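Local coordinates for protein DNA polymerase sliding clamp C (Sulfolobus tokodaii, PDB 3AIZ) that forms part of a ring-shaped sliding clamp that encircles DNA and tethers the replicative polymerase and other DNA-processing proteins to it, at residues C[8-12]-C[81-87]. Residues are numbered along the deposited sequence.
Sequences ADAFS and VTKNDSL
Ala8 packs its methyl group against Leu87 and the backbone just before it, with Ala8 CB 3.6 Å from Leu87 CB and 3.7 Å from Asp85 O. Residues 8-12 are the first turn of helix 8-18, closed by Ser12 N to Ala8 O at 3.0 Å. In residues 81-87, Val81 and Thr82 are extended, Lys83 is near helical (-72/-38), and Asp85 to Leu87 are extended again. The CA atoms of Ala8 and Leu87 lie 5.8 Å apart, those of Asp9 and Lys83 6.0 Å. Val81, in the m rotamer, puts CG2 against the helix turn, 3.8 Å from both Ala8 O and Asp9 CA. Ser12 OG is 4.1 Å from this methyl and donates to Asp9 O at 2.6 Å. At the outer edge, Lys83 begins by pointing away, but its m, m, t, t chain bends back. Lys83 NZ forms a hydrogen-bonded salt bridge to OD2 of Asp9, a t rotamer, at 3.2 Å. The turn is held from within by Thr82 N, which donates to Asp85 OD2 at 2.8 Å. Asp85 also forms a salt bridge with Arg107. The contact lies in the N-terminal domain of the PCNA fold, where helices pack on antiparallel sheets. Leu87 pairs through its backbone with Val5, on the strand just before helix 8-18. The Leu87 side chain also meets Leu78 of helix 71-78, which Ser12 touches too, and Val99 and Leu101 of strand 97-102.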
# COMPACT_ATOMS: atom_id res chain seq x y z
N ALA C 8 10.66 30.39 -13.61
CA ALA C 8 10.27 30.82 -12.27
C ALA C 8 9.98 29.64 -11.35
O ALA C 8 9.92 29.80 -10.13
CB ALA C 8 9.06 31.74 -12.35
N ASP C 9 9.79 28.46 -11.93
CA ASP C 9 9.51 27.26 -11.14
C ASP C 9 10.71 26.90 -10.28
O ASP C 9 10.58 26.70 -9.07
CB ASP C 9 9.15 26.09 -12.05
CG ASP C 9 8.71 24.86 -11.27
OD1 ASP C 9 8.00 25.03 -10.25
OD2 ASP C 9 9.05 23.73 -11.68
N ALA C 10 11.88 26.82 -10.90
CA ALA C 10 13.11 26.54 -10.18
C ALA C 10 13.47 27.71 -9.27
O ALA C 10 13.82 27.53 -8.11
CB ALA C 10 14.25 26.25 -11.15
N PHE C 11 13.35 28.91 -9.83
CA PHE C 11 13.66 30.14 -9.10
C PHE C 11 12.96 30.20 -7.74
O PHE C 11 13.53 30.68 -6.77
CB PHE C 11 13.27 31.36 -9.94
CG PHE C 11 13.60 32.67 -9.30
CD1 PHE C 11 14.84 33.25 -9.48
CD2 PHE C 11 12.65 33.34 -8.54
CE1 PHE C 11 15.14 34.47 -8.90
CE2 PHE C 11 12.95 34.56 -7.95
CZ PHE C 11 14.20 35.12 -8.13
N SER C 12 11.73 29.70 -7.69
CA SER C 12 10.94 29.76 -6.46
C SER C 12 11.53 28.88 -5.36
O SER C 12 11.43 29.21 -4.17
CB SER C 12 9.49 29.37 -6.73
OG SER C 12 9.39 28.01 -7.13
N VAL C 81 3.34 29.14 -8.96
CA VAL C 81 3.87 29.26 -10.31
C VAL C 81 3.82 27.91 -11.03
O VAL C 81 4.00 26.86 -10.41
CB VAL C 81 5.31 29.80 -10.33
CG1 VAL C 81 5.39 31.12 -9.58
CG2 VAL C 81 6.27 28.78 -9.73
N THR C 82 3.58 27.95 -12.33
CA THR C 82 3.54 26.74 -13.14
C THR C 82 4.83 26.58 -13.92
O THR C 82 5.80 27.32 -13.71
CB THR C 82 2.36 26.76 -14.12
OG1 THR C 82 2.53 27.83 -15.06
CG2 THR C 82 1.05 26.96 -13.37
N LYS C 83 4.85 25.61 -14.84
CA LYS C 83 6.02 25.36 -15.66
C LYS C 83 6.21 26.47 -16.69
O LYS C 83 7.34 26.87 -16.99
CB LYS C 83 5.90 24.01 -16.37
CG LYS C 83 5.75 22.82 -15.44
CD LYS C 83 7.02 22.57 -14.64
CE LYS C 83 6.92 21.30 -13.82
NZ LYS C 83 8.19 20.99 -13.11
N ASN C 84 5.10 26.97 -17.23
CA ASN C 84 5.14 27.98 -18.28
C ASN C 84 4.83 29.39 -17.77
O ASN C 84 4.33 30.23 -18.51
CB ASN C 84 4.19 27.61 -19.42
CG ASN C 84 2.77 27.39 -18.95
OD1 ASN C 84 2.14 28.29 -18.38
ND2 ASN C 84 2.25 26.19 -19.18
N ASP C 85 5.12 29.63 -16.50
CA ASP C 85 4.92 30.95 -15.90
C ASP C 85 6.20 31.77 -15.93
O ASP C 85 7.27 31.28 -15.58
CB ASP C 85 4.44 30.82 -14.45
CG ASP C 85 2.94 30.82 -14.33
OD1 ASP C 85 2.27 31.40 -15.22
OD2 ASP C 85 2.42 30.25 -13.35
N SER C 86 6.09 33.02 -16.36
CA SER C 86 7.20 33.96 -16.28
C SER C 86 6.97 34.87 -15.07
O SER C 86 5.83 35.21 -14.76
CB SER C 86 7.31 34.79 -17.56
OG SER C 86 6.12 35.51 -17.82
N LEU C 87 8.04 35.25 -14.39
CA LEU C 87 7.92 36.02 -13.17
C LEU C 87 8.50 37.43 -13.31
O LEU C 87 9.49 37.64 -14.01
CB LEU C 87 8.60 35.29 -12.01
CG LEU C 87 8.45 35.90 -10.61
CD1 LEU C 87 8.15 34.83 -9.59
CD2 LEU C 87 9.69 36.69 -10.23